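Side-chain contacts in macrolide export ATP-binding/permease protein MacB (Actinobacillus actinomycetemcomitans, PDB 3FTJ), which forms part of a tripartite efflux system as a non-canonical ABC transporter of the inner membrane and probably confers resistance against macrolides: residues N14-F19 / V184-A189; N20-G23 / R28-H31; Q33-S38 / S199-K204; R93-D98 / Y157-T162; S192-L197 / K204-M209. All coordinates share one frame; numbering follows the deposited sequence.

Contact 1: N14-F19 / V184-A189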
# COMPACT_ATOMS: atom_id res chain seq x y z
N ASN A 14 -13.37 8.28 -1.71
CA ASN A 14 -13.20 7.89 -3.11
C ASN A 14 -12.15 6.80 -3.30
O ASN A 14 -11.78 6.48 -4.43
CB ASN A 14 -12.87 9.11 -3.97
CG ASN A 14 -14.12 9.80 -4.51
OD1 ASN A 14 -15.10 9.14 -4.87
ND2 ASN A 14 -14.09 11.13 -4.56
N THR A 15 -11.68 6.22 -2.19
CA THR A 15 -10.74 5.12 -2.25
C THR A 15 -11.27 3.89 -1.52
O THR A 15 -11.98 4.00 -0.53
CB THR A 15 -9.39 5.50 -1.62
OG1 THR A 15 -9.57 5.71 -0.21
CG2 THR A 15 -8.84 6.76 -2.25
N MET A 16 -10.92 2.71 -2.03
CA MET A 16 -11.26 1.46 -1.38
C MET A 16 -10.02 0.59 -1.36
O MET A 16 -9.26 0.59 -2.33
CB MET A 16 -12.36 0.74 -2.14
CG MET A 16 -13.62 1.54 -2.29
SD MET A 16 -14.86 0.66 -3.24
CE MET A 16 -16.17 1.89 -3.24
N THR A 17 -9.83 -0.14 -0.27
CA THR A 17 -8.70 -1.05 -0.15
C THR A 17 -9.20 -2.48 -0.06
O THR A 17 -10.03 -2.81 0.79
CB THR A 17 -7.83 -0.73 1.09
OG1 THR A 17 -7.39 0.64 1.02
CG2 THR A 17 -6.59 -1.65 1.15
N ILE A 18 -8.72 -3.32 -0.96
CA ILE A 18 -9.09 -4.72 -0.99
C ILE A 18 -8.04 -5.58 -0.28
O ILE A 18 -6.84 -5.47 -0.58
CB ILE A 18 -9.26 -5.19 -2.44
CG1 ILE A 18 -10.16 -4.21 -3.19
CG2 ILE A 18 -9.85 -6.60 -2.48
CD1 ILE A 18 -9.79 -4.04 -4.63
N PHE A 19 -8.48 -6.40 0.66
CA PHE A 19 -7.61 -7.23 1.49
C PHE A 19 -7.91 -8.71 1.32
O PHE A 19 -9.05 -9.09 1.08
CB PHE A 19 -7.82 -6.90 2.97
CG PHE A 19 -7.31 -5.55 3.38
CD1 PHE A 19 -5.98 -5.37 3.72
CD2 PHE A 19 -8.16 -4.46 3.44
CE1 PHE A 19 -5.51 -4.13 4.10
CE2 PHE A 19 -7.70 -3.23 3.83
CZ PHE A 19 -6.37 -3.06 4.16
N VAL A 184 -18.53 8.56 -10.19
CA VAL A 184 -19.27 7.30 -10.07
C VAL A 184 -19.77 7.02 -8.65
O VAL A 184 -19.10 7.36 -7.67
CB VAL A 184 -18.45 6.08 -10.57
CG1 VAL A 184 -17.15 5.97 -9.81
CG2 VAL A 184 -19.25 4.79 -10.42
N ASN A 185 -20.95 6.42 -8.57
CA ASN A 185 -21.58 6.05 -7.31
C ASN A 185 -20.74 5.03 -6.52
O ASN A 185 -20.57 3.89 -6.96
CB ASN A 185 -22.98 5.48 -7.58
CG ASN A 185 -23.74 5.13 -6.31
OD1 ASN A 185 -23.27 4.35 -5.48
ND2 ASN A 185 -24.93 5.71 -6.17
N SER A 186 -20.24 5.45 -5.37
CA SER A 186 -19.34 4.63 -4.57
C SER A 186 -19.90 3.23 -4.27
O SER A 186 -19.17 2.24 -4.30
CB SER A 186 -19.00 5.35 -3.26
OG SER A 186 -18.08 4.62 -2.48
N THR A 187 -21.20 3.16 -4.00
CA THR A 187 -21.85 1.88 -3.74
C THR A 187 -21.86 0.98 -4.97
O THR A 187 -21.66 -0.23 -4.87
CB THR A 187 -23.30 2.08 -3.26
OG1 THR A 187 -23.31 2.65 -1.94
CG2 THR A 187 -24.01 0.75 -3.23
N VAL A 188 -22.09 1.57 -6.14
CA VAL A 188 -22.10 0.82 -7.39
C VAL A 188 -20.69 0.35 -7.73
O VAL A 188 -20.49 -0.78 -8.18
CB VAL A 188 -22.64 1.66 -8.56
CG1 VAL A 188 -22.40 0.95 -9.88
CG2 VAL A 188 -24.13 1.97 -8.36
N ALA A 189 -19.71 1.21 -7.50
CA ALA A 189 -18.31 0.88 -7.77
C ALA A 189 -17.85 -0.29 -6.90
O ALA A 189 -17.17 -1.20 -7.38
CB ALA A 189 -17.43 2.09 -7.54

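Contact 2: N20-G23 / R28-H31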
# COMPACT_ATOMS: atom_id res chain seq x y z
N ASN A 20 -6.89 -9.55 1.48
CA ASN A 20 -7.09 -10.99 1.54
C ASN A 20 -7.90 -11.38 2.76
O ASN A 20 -7.78 -10.75 3.81
CB ASN A 20 -5.75 -11.72 1.59
CG ASN A 20 -4.89 -11.44 0.38
OD1 ASN A 20 -3.80 -10.91 0.48
ND2 ASN A 20 -5.41 -11.78 -0.79
N GLY A 21 -8.72 -12.42 2.63
CA GLY A 21 -9.42 -12.97 3.78
C GLY A 21 -10.85 -12.49 3.90
O GLY A 21 -11.44 -12.01 2.94
N ASN A 22 -11.40 -12.61 5.11
CA ASN A 22 -12.82 -12.38 5.36
C ASN A 22 -13.10 -11.18 6.25
O ASN A 22 -14.25 -10.75 6.37
CB ASN A 22 -13.45 -13.64 5.95
CG ASN A 22 -13.29 -14.85 5.05
OD1 ASN A 22 -12.98 -15.95 5.51
ND2 ASN A 22 -13.51 -14.65 3.75
N GLY A 23 -12.06 -10.65 6.87
CA GLY A 23 -12.19 -9.47 7.71
C GLY A 23 -11.09 -9.44 8.75
O GLY A 23 -10.34 -10.41 8.91
N ARG A 28 -6.53 -15.44 10.58
CA ARG A 28 -6.17 -16.64 9.84
C ARG A 28 -6.32 -16.46 8.33
O ARG A 28 -5.33 -16.56 7.59
CB ARG A 28 -6.99 -17.83 10.32
CG ARG A 28 -6.39 -18.57 11.51
CD ARG A 28 -5.20 -19.42 11.08
NE ARG A 28 -3.99 -18.63 10.85
CZ ARG A 28 -3.52 -18.30 9.65
NH1 ARG A 28 -4.16 -18.68 8.55
NH2 ARG A 28 -2.41 -17.60 9.56
N SER A 29 -7.54 -16.21 7.88
CA SER A 29 -7.82 -16.08 6.46
C SER A 29 -6.99 -14.96 5.83
O SER A 29 -6.81 -14.94 4.61
CB SER A 29 -9.31 -15.86 6.20
OG SER A 29 -9.76 -14.60 6.70
N ARG A 30 -6.49 -14.04 6.66
CA ARG A 30 -5.74 -12.89 6.15
C ARG A 30 -4.32 -13.26 5.73
O ARG A 30 -3.68 -12.52 4.97
CB ARG A 30 -5.71 -11.74 7.18
CG ARG A 30 -7.03 -10.96 7.32
CD ARG A 30 -6.88 -9.68 8.15
NE ARG A 30 -6.41 -8.54 7.36
CZ ARG A 30 -5.25 -7.91 7.53
NH1 ARG A 30 -4.40 -8.30 8.48
NH2 ARG A 30 -4.93 -6.89 6.75
N HIS A 31 -3.84 -14.40 6.21
CA HIS A 31 -2.50 -14.87 5.86
C HIS A 31 -2.44 -15.44 4.44
O HIS A 31 -1.40 -15.36 3.79
CB HIS A 31 -2.02 -15.92 6.86
CG HIS A 31 -1.58 -15.36 8.17
ND1 HIS A 31 -2.45 -15.08 9.20
CD2 HIS A 31 -0.34 -15.02 8.63
CE1 HIS A 31 -1.78 -14.61 10.24
NE2 HIS A 31 -0.50 -14.56 9.91

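Contact 3: Q33-S38 / S199-K204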
# COMPACT_ATOMS: atom_id res chain seq x y z
N GLN A 33 -2.53 -15.48 0.74
CA GLN A 33 -2.44 -14.46 -0.29
C GLN A 33 -3.07 -14.90 -1.61
O GLN A 33 -2.49 -15.71 -2.33
CB GLN A 33 -0.99 -14.11 -0.56
CG GLN A 33 -0.40 -13.12 0.37
CD GLN A 33 0.91 -12.57 -0.15
OE1 GLN A 33 1.78 -13.32 -0.62
NE2 GLN A 33 1.07 -11.25 -0.06
N ASN A 34 -4.24 -14.35 -1.95
CA ASN A 34 -4.87 -14.66 -3.22
C ASN A 34 -4.95 -13.47 -4.16
O ASN A 34 -5.13 -13.63 -5.37
CB ASN A 34 -6.24 -15.30 -3.01
CG ASN A 34 -6.15 -16.77 -2.70
OD1 ASN A 34 -6.78 -17.26 -1.76
ND2 ASN A 34 -5.35 -17.49 -3.48
N LEU A 35 -4.78 -12.27 -3.61
CA LEU A 35 -4.68 -11.09 -4.46
C LEU A 35 -3.39 -11.16 -5.28
O LEU A 35 -2.34 -11.49 -4.74
CB LEU A 35 -4.71 -9.81 -3.60
CG LEU A 35 -6.05 -9.53 -2.92
CD1 LEU A 35 -5.95 -8.37 -1.94
CD2 LEU A 35 -7.13 -9.24 -3.98
N LYS A 36 -3.49 -10.86 -6.57
CA LYS A 36 -2.34 -10.92 -7.48
C LYS A 36 -2.18 -9.63 -8.25
O LYS A 36 -3.14 -8.88 -8.43
CB LYS A 36 -2.51 -12.04 -8.51
CG LYS A 36 -3.09 -13.33 -8.00
CD LYS A 36 -3.30 -14.27 -9.16
CE LYS A 36 -3.86 -15.61 -8.71
NZ LYS A 36 -3.80 -16.64 -9.83
N ILE A 37 -0.97 -9.40 -8.74
CA ILE A 37 -0.70 -8.25 -9.60
C ILE A 37 -1.60 -8.25 -10.84
O ILE A 37 -2.02 -7.19 -11.30
CB ILE A 37 0.79 -8.22 -10.02
CG1 ILE A 37 1.66 -7.89 -8.80
CG2 ILE A 37 1.01 -7.19 -11.12
CD1 ILE A 37 1.29 -6.58 -8.12
N SER A 38 -1.92 -9.43 -11.36
CA SER A 38 -2.81 -9.52 -12.52
C SER A 38 -4.24 -9.07 -12.18
O SER A 38 -4.92 -8.48 -13.03
CB SER A 38 -2.83 -10.93 -13.11
OG SER A 38 -3.23 -11.89 -12.14
N SER A 199 -15.29 -13.10 -9.69
CA SER A 199 -15.15 -13.77 -10.99
C SER A 199 -13.70 -14.20 -11.22
O SER A 199 -13.42 -15.31 -11.68
CB SER A 199 -15.60 -12.82 -12.10
OG SER A 199 -15.54 -13.44 -13.37
N LEU A 200 -12.78 -13.29 -10.90
CA LEU A 200 -11.35 -13.55 -11.05
C LEU A 200 -10.90 -14.69 -10.15
O LEU A 200 -10.26 -15.64 -10.61
CB LEU A 200 -10.57 -12.29 -10.69
CG LEU A 200 -9.83 -11.49 -11.75
CD1 LEU A 200 -10.26 -11.82 -13.15
CD2 LEU A 200 -9.96 -9.99 -11.45
N HIS A 201 -11.23 -14.60 -8.87
CA HIS A 201 -10.77 -15.57 -7.87
C HIS A 201 -11.59 -16.84 -7.84
O HIS A 201 -11.14 -17.86 -7.31
CB HIS A 201 -10.77 -14.94 -6.47
CG HIS A 201 -9.69 -13.93 -6.26
ND1 HIS A 201 -9.36 -13.43 -5.01
CD2 HIS A 201 -8.83 -13.35 -7.13
CE1 HIS A 201 -8.37 -12.57 -5.13
NE2 HIS A 201 -8.03 -12.50 -6.41
N GLY A 202 -12.80 -16.78 -8.38
CA GLY A 202 -13.70 -17.92 -8.35
C GLY A 202 -14.49 -18.03 -7.05
O GLY A 202 -15.28 -18.95 -6.88
N LYS A 203 -14.27 -17.07 -6.15
CA LYS A 203 -14.92 -17.07 -4.83
C LYS A 203 -14.62 -15.77 -4.07
O LYS A 203 -13.65 -15.07 -4.37
CB LYS A 203 -14.45 -18.26 -3.99
CG LYS A 203 -12.98 -18.17 -3.56
CD LYS A 203 -12.59 -19.35 -2.69
CE LYS A 203 -11.36 -19.04 -1.84
NZ LYS A 203 -10.08 -18.98 -2.63
N LYS A 204 -15.44 -15.47 -3.08
CA LYS A 204 -15.24 -14.27 -2.27
C LYS A 204 -14.25 -14.58 -1.15
O LYS A 204 -14.63 -15.02 -0.07
CB LYS A 204 -16.57 -13.76 -1.70
CG LYS A 204 -16.44 -12.52 -0.82
CD LYS A 204 -16.78 -11.25 -1.56
CE LYS A 204 -16.58 -10.02 -0.70
NZ LYS A 204 -16.96 -10.28 0.71

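Contact 4: R93-D98 / Y157-T162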
# COMPACT_ATOMS: atom_id res chain seq x y z
N ARG A 93 12.69 12.84 -4.38
CA ARG A 93 11.64 12.51 -5.33
C ARG A 93 10.86 11.25 -4.92
O ARG A 93 11.31 10.50 -4.05
CB ARG A 93 12.22 12.31 -6.73
CG ARG A 93 12.93 10.97 -6.92
CD ARG A 93 13.46 10.80 -8.33
NE ARG A 93 14.18 9.54 -8.54
CZ ARG A 93 13.60 8.37 -8.82
NH1 ARG A 93 12.28 8.29 -8.91
NH2 ARG A 93 14.35 7.29 -9.01
N LEU A 94 9.71 11.04 -5.54
CA LEU A 94 8.90 9.84 -5.33
C LEU A 94 9.18 8.82 -6.43
O LEU A 94 9.92 9.10 -7.38
CB LEU A 94 7.41 10.19 -5.34
CG LEU A 94 6.89 11.20 -4.31
CD1 LEU A 94 5.38 11.34 -4.44
CD2 LEU A 94 7.27 10.78 -2.90
N LEU A 95 8.59 7.63 -6.29
CA LEU A 95 8.73 6.60 -7.32
C LEU A 95 8.09 7.08 -8.61
O LEU A 95 7.12 7.84 -8.58
CB LEU A 95 8.07 5.29 -6.91
CG LEU A 95 8.63 4.41 -5.79
CD1 LEU A 95 10.12 4.14 -5.99
CD2 LEU A 95 8.39 5.05 -4.47
N THR A 96 8.64 6.60 -9.72
CA THR A 96 8.10 6.87 -11.05
C THR A 96 7.68 5.56 -11.72
O THR A 96 7.98 4.47 -11.22
CB THR A 96 9.15 7.53 -11.95
OG1 THR A 96 10.30 6.69 -12.04
CG2 THR A 96 9.57 8.88 -11.40
N GLU A 97 7.01 5.68 -12.85
CA GLU A 97 6.62 4.51 -13.63
C GLU A 97 7.86 3.74 -14.06
O GLU A 97 7.84 2.51 -14.18
CB GLU A 97 5.79 4.93 -14.85
CG GLU A 97 5.49 3.81 -15.82
CD GLU A 97 4.78 4.31 -17.07
OE1 GLU A 97 3.81 5.08 -16.93
OE2 GLU A 97 5.19 3.93 -18.19
N ASP A 98 8.95 4.47 -14.27
CA ASP A 98 10.20 3.84 -14.69
C ASP A 98 10.80 2.98 -13.57
O ASP A 98 11.38 1.93 -13.83
CB ASP A 98 11.20 4.89 -15.15
CG ASP A 98 12.57 4.29 -15.43
OD1 ASP A 98 13.45 4.39 -14.54
OD2 ASP A 98 12.75 3.71 -16.52
N TYR A 157 9.41 2.61 1.50
CA TYR A 157 8.53 2.35 0.36
C TYR A 157 9.30 2.16 -0.93
O TYR A 157 10.09 3.01 -1.33
CB TYR A 157 7.53 3.50 0.20
CG TYR A 157 6.76 3.80 1.46
CD1 TYR A 157 5.69 3.01 1.85
CD2 TYR A 157 7.11 4.86 2.27
CE1 TYR A 157 4.98 3.27 3.01
CE2 TYR A 157 6.42 5.13 3.44
CZ TYR A 157 5.35 4.34 3.79
OH TYR A 157 4.65 4.60 4.94
N SER A 158 9.04 1.04 -1.60
CA SER A 158 9.78 0.64 -2.78
C SER A 158 8.76 0.14 -3.80
O SER A 158 7.62 -0.16 -3.44
CB SER A 158 10.76 -0.47 -2.39
OG SER A 158 11.74 -0.71 -3.38
N PRO A 159 9.15 0.05 -5.09
CA PRO A 159 8.15 -0.41 -6.06
C PRO A 159 7.72 -1.84 -5.78
O PRO A 159 8.57 -2.67 -5.44
CB PRO A 159 8.90 -0.35 -7.40
CG PRO A 159 10.00 0.65 -7.18
CD PRO A 159 10.41 0.45 -5.74
N TYR A 160 6.42 -2.12 -5.91
CA TYR A 160 5.91 -3.48 -5.70
C TYR A 160 6.68 -4.49 -6.54
O TYR A 160 6.89 -5.62 -6.10
CB TYR A 160 4.40 -3.57 -6.00
CG TYR A 160 4.03 -3.41 -7.48
CD1 TYR A 160 4.19 -4.45 -8.37
CD2 TYR A 160 3.53 -2.20 -7.96
CE1 TYR A 160 3.86 -4.30 -9.73
CE2 TYR A 160 3.19 -2.04 -9.31
CZ TYR A 160 3.36 -3.10 -10.19
OH TYR A 160 3.02 -2.95 -11.52
N SER A 161 7.09 -4.08 -7.74
CA SER A 161 7.80 -4.97 -8.66
C SER A 161 9.17 -5.37 -8.11
O SER A 161 9.54 -6.54 -8.13
CB SER A 161 7.95 -4.29 -10.02
OG SER A 161 8.49 -2.99 -9.88
N THR A 162 9.91 -4.38 -7.62
CA THR A 162 11.20 -4.62 -6.98
C THR A 162 11.10 -5.56 -5.79
O THR A 162 11.91 -6.47 -5.63
CB THR A 162 11.81 -3.31 -6.49
OG1 THR A 162 11.74 -2.34 -7.54
CG2 THR A 162 13.26 -3.51 -6.07

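Contact 5: S192-L197 / K204-M209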
# COMPACT_ATOMS: atom_id res chain seq x y z
N SER A 192 -19.42 -3.53 -8.43
CA SER A 192 -18.77 -3.98 -9.66
C SER A 192 -17.41 -4.59 -9.33
O SER A 192 -17.03 -5.63 -9.87
CB SER A 192 -18.57 -2.80 -10.61
OG SER A 192 -19.75 -2.04 -10.76
N LEU A 193 -16.68 -3.91 -8.46
CA LEU A 193 -15.35 -4.32 -8.05
C LEU A 193 -15.41 -5.69 -7.37
O LEU A 193 -14.60 -6.57 -7.66
CB LEU A 193 -14.79 -3.26 -7.11
CG LEU A 193 -13.29 -3.15 -6.91
CD1 LEU A 193 -12.99 -1.87 -6.14
CD2 LEU A 193 -12.80 -4.36 -6.16
N THR A 194 -16.38 -5.86 -6.48
CA THR A 194 -16.60 -7.13 -5.80
C THR A 194 -16.94 -8.24 -6.77
O THR A 194 -16.39 -9.33 -6.70
CB THR A 194 -17.73 -7.03 -4.79
OG1 THR A 194 -17.39 -6.09 -3.77
CG2 THR A 194 -18.00 -8.40 -4.15
N GLU A 195 -17.85 -7.96 -7.70
CA GLU A 195 -18.22 -8.99 -8.66
C GLU A 195 -17.06 -9.39 -9.56
O GLU A 195 -16.87 -10.57 -9.84
CB GLU A 195 -19.46 -8.57 -9.46
CG GLU A 195 -20.73 -8.73 -8.65
CD GLU A 195 -20.75 -10.05 -7.86
OE1 GLU A 195 -20.54 -11.11 -8.48
OE2 GLU A 195 -20.97 -10.01 -6.63
N LEU A 196 -16.27 -8.41 -10.00
CA LEU A 196 -15.13 -8.70 -10.87
C LEU A 196 -14.11 -9.59 -10.15
O LEU A 196 -13.67 -10.61 -10.70
CB LEU A 196 -14.47 -7.41 -11.36
CG LEU A 196 -13.21 -7.52 -12.22
CD1 LEU A 196 -13.45 -8.35 -13.48
CD2 LEU A 196 -12.70 -6.13 -12.60
N LEU A 197 -13.75 -9.22 -8.92
CA LEU A 197 -12.77 -9.99 -8.15
C LEU A 197 -13.24 -11.38 -7.77
O LEU A 197 -12.44 -12.32 -7.75
CB LEU A 197 -12.33 -9.23 -6.90
CG LEU A 197 -11.30 -8.13 -7.13
CD1 LEU A 197 -11.26 -7.22 -5.92
CD2 LEU A 197 -9.92 -8.73 -7.39
N LYS A 204 -15.44 -15.47 -3.08
CA LYS A 204 -15.24 -14.27 -2.27
C LYS A 204 -14.25 -14.58 -1.15
O LYS A 204 -14.63 -15.02 -0.07
CB LYS A 204 -16.57 -13.76 -1.70
CG LYS A 204 -16.44 -12.52 -0.82
CD LYS A 204 -16.78 -11.25 -1.56
CE LYS A 204 -16.58 -10.02 -0.70
NZ LYS A 204 -16.96 -10.28 0.71
N ASP A 205 -12.97 -14.35 -1.44
CA ASP A 205 -11.91 -14.63 -0.50
C ASP A 205 -11.12 -13.36 -0.21
O ASP A 205 -9.91 -13.39 -0.01
CB ASP A 205 -10.98 -15.72 -1.05
CG ASP A 205 -10.35 -15.33 -2.37
OD1 ASP A 205 -10.48 -14.16 -2.78
OD2 ASP A 205 -9.72 -16.20 -3.01
N PHE A 206 -11.84 -12.24 -0.20
CA PHE A 206 -11.24 -10.92 0.00
C PHE A 206 -12.32 -10.07 0.63
O PHE A 206 -13.49 -10.45 0.63
CB PHE A 206 -10.85 -10.31 -1.34
CG PHE A 206 -12.00 -10.19 -2.30
CD1 PHE A 206 -12.82 -9.06 -2.29
CD2 PHE A 206 -12.28 -11.21 -3.20
CE1 PHE A 206 -13.90 -8.95 -3.17
CE2 PHE A 206 -13.35 -11.11 -4.07
CZ PHE A 206 -14.17 -9.98 -4.06
N PHE A 207 -11.94 -8.91 1.15
CA PHE A 207 -12.93 -7.97 1.65
C PHE A 207 -12.50 -6.56 1.33
O PHE A 207 -11.31 -6.31 1.09
CB PHE A 207 -13.19 -8.16 3.15
CG PHE A 207 -11.97 -7.96 4.01
CD1 PHE A 207 -11.81 -6.79 4.75
CD2 PHE A 207 -11.00 -8.94 4.11
CE1 PHE A 207 -10.70 -6.61 5.56
CE2 PHE A 207 -9.88 -8.77 4.92
CZ PHE A 207 -9.74 -7.60 5.64
N ILE A 208 -13.45 -5.64 1.32
CA ILE A 208 -13.19 -4.27 0.90
C ILE A 208 -13.39 -3.31 2.06
O ILE A 208 -14.36 -3.40 2.80
CB ILE A 208 -14.09 -3.88 -0.28
CG1 ILE A 208 -13.87 -4.85 -1.45
CG2 ILE A 208 -13.82 -2.44 -0.71
CD1 ILE A 208 -14.48 -4.38 -2.76
N MET A 209 -12.43 -2.40 2.23
CA MET A 209 -12.47 -1.39 3.26
C MET A 209 -12.67 -0.04 2.60
O MET A 209 -11.91 0.34 1.72
CB MET A 209 -11.15 -1.34 4.04
CG MET A 209 -10.79 -2.60 4.78
SD MET A 209 -11.44 -2.60 6.46
CE MET A 209 -12.86 -3.68 6.28

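Contact 1: N14-F19 / V184-A189
In the periplasmic core domain of MacB, helix 186-201 packs against a mixed sheet, and the first turn of that helix meets strand 15-20 where Met16 touches Ser186 and Ala189. The strand runs antiparallel to strands 175-180 and 206-209, and the contact illustrates how a single long side chain can bridge from a sheet to the start of a helix.

Met16 leaves the strand toward the helix with CG beside the backbone N, chi1 -59°, and beyond CG the chain is fully extended, which carries the terminal methyl as far out as the side chain allows. That methyl does the touching. Met16 CE lies 3.2 Å from the backbone Ser186 O and 3.4 Å from Ser186 OG. The serine hydroxyl is turned away from its own backbone N and toward its carbonyl carbon, and this puts both oxygens of one residue against the same methyl. Ala189, one helical turn further along, adds a looser apolar touch, its CB 4.5 Å from Met16 CE. Outside the two segments, Met16 also rests on Glu190 of the same helix, on Val178 and on Ile208, while Ala189 reaches Ile180.

The helix start is defined by Asn185 at the N-cap position. Its OD1 accepts a weak bond from Thr187 N and a clearer one from Val188 N, 3.1 Å from Asn185 OD1 with an N-H...O angle of 152°; the Val188 donor sits above the carbonyl plane of the amide, 39° out of it.

Contact 2: N20-G23 / R28-H31
One hydrogen bond ties the loop of Asn22 to the short, weakly bonded helix that carries Ser29: Asn22 N donates to Ser29 OG across 3.0 Å, with a moderately bent N-H...O angle of 140°. The serine hydroxyl lies between its backbone N and carbonyl carbon, chi1 67°, and from there it is also hydrogen-bonded to Asp26 O, so two backbone groups grip a single side-chain oxygen.

Close packing against glycine is the second element. Ser29 OG also lies 3.4 Å from Gly21 CA, an approach made possible by the missing side chain. Gly21 and Gly23 both have positive phi, with backbone angles at which a CB would be jammed against the preceding carbonyl oxygen.

The third element is the aliphatic part of Arg30, laid along the carbonyls of the loop. Arg30 CG is 3.6 Å from Asn20 O, and Arg30 CD is 3.6 Å from Gly23 O. The chain then bends at chi3, and beyond the bend the guanidinium comes up against the ring of Phe19.

The loop thus leaves the end of strand 15-20 and folds back upon helix 27-31, with Arg30 also touching Phe24. Gly21 is joined by a backbone hydrogen bond to Asp205, just ahead of strand 206-209, while the side chain of Asn20 reaches Gln33 and Leu35 on the way to helix 37-44.

Contact 3: Q33-S38 / S199-K204
His201 reaches out from the last turn of its helix and lays its imidazole against the backbone of Asn34 and the tip of Leu35. The CE1-NE2 side of the ring does the touching: His201 CE1 is 3.4 Å from Asn34 O and 3.7 Å from Leu35 CD2, and both partners approach the ring at a slant. With CG placed beside the backbone N, chi1 -72°, the histidine swings its ring across the gap although the CB does not itself aim there. Leu35 works in a similar way: its CB leaves in the direction away from the helix, yet while CD1 continues the chain, anti to CA (chi2 172°), the other branch, CD2, folds back to the imidazole. Asn34 CB adds a looser touch, 4.1 Å from His201 CE1.

The segments join a C-terminal helix end to an N-terminal one. Helix 186-201 stops at His201, and Gly202, with a positive phi of 83°, turns the chain away; Lys36 occupies the N-cap position of helix 37-44, and its backbone N is hydrogen-bonded to OD2 of Asp39, the N3 residue. The same Asp39 oxygen binds His201 NE2, while His201 ND1 is hydrogen-bonded to Asp205 OD1. Two carboxylates thus fix the rotation of the ring, and together they would tend to raise its affinity for a proton.

Lys203 starts with CG between backbone N and carbonyl carbon, runs extended from there and bends only at chi4; its chain passes the Asn34 side chain at about a right angle, and NZ forms a salt bridge with Asp205 OD2.

Contact 4: R93-D98 / Y157-T162
The loop before helix 97-102 passes strand 155-159 most closely at Leu95 and Pro159, whose CA atoms are 7.1 Å apart, and no backbone hydrogen bond links the two segments. The gap is filled by apolar groups.

Leu95 carries the contact. Its side chain points at the strand and forks there, so that each methyl finds its own neighbour. Leu95 CD1 sits against the proline ring, 3.7 Å from Pro159 CG and equally far from Pro159 CD, the side chains crossing at about a right angle. Leu95 CD2 turns to the backbone instead and lies 4.1 Å from Tyr157 O. The placement follows from CG standing beside the backbone N, chi1 -70°, with chi2 at -50°. Tyr157 starts toward the loop at CB, but its ring leads away and meets the rings of Tyr75 and Tyr81.

Both partners stand close to the start of a helix. Pro159 is itself at the N-cap position of helix 160-168. Thr96, next to Leu95, is the N-cap of helix 97-102: its side chain caps a backbone N in the first turn and its own N is hydrogen-bonded to Asp99 OD2, a pattern consistent with a capping box. Asp99 also holds Arg93 NH1 in a salt bridge.

Strand 155-159 runs parallel to strand 67-77 on one edge and antiparallel to strand 106-110 on the other. Leu95 extends over this last strand to Val106 and Val108, while Pro159 packs on Asp99 and Val100 of helix 97-102, leaving the Leu95-Pro159 pair buried between helix and sheet.

Contact 5: S192-L197 / K204-M209
Phe206 and Leu197 meet where helix 186-201, after a short turn, returns as strand 206-209, an antiparallel helix-strand packing in which the axes of the two short segments lie 10.0 Å apart at 162°.

The phenylalanine shows how one ring can fill such an interface. Its CB, on the strand, lies against Phe19 O of the adjoining strand, and chi1 of 57° sends the ring toward the helix. Along one rim CD2 approaches Leu197 CB loosely, and CE2 closes to 3.5 Å from the same Leu197 CB. On the other rim CE1 skirts Thr194 CA. At the tip, CZ is 3.5 Å from Leu197 CB, which lies over one face, and 3.5 Å from Thr194 O, which comes in at the edge near the ring plane. Lys204 CD sits over the opposite face, 3.8 Å above the ring plane and displaced toward the rim, and the lysine makes a cation-pi interaction with this ring.

Two residues further on, Ile208 extends the apolar layer with its CD1, 3.8 Å from Leu193 CD2. Thr194 has its hydroxyl bonded to Glu190 O within the helix, and that Thr194 OG1 lies 3.5 Å from Ile208 CD1.

Four of the five contacts cluster around strand 15-20 and helix 186-201. Contacts 1 and 5 both use that helix, their centres about 10 Å apart, and their strands are sheet neighbours: Thr17 O lies 2.8 Å from Met209 N. Contact 3 uses the far end of the helix, shares Lys204 with contact 5 and lies about 9 Å from it between centres. Contact 2 joins the group through Gly21 N, 3.1 Å from Asp205 O. Contact 4 stands apart, about 24 Å from contacts 1 and 3 between centres and across the chain's centre from contacts 2 and 5, yet Ile37 CD1 approaches Tyr160 CD1 at 3.6 Å, linking it to contact 3.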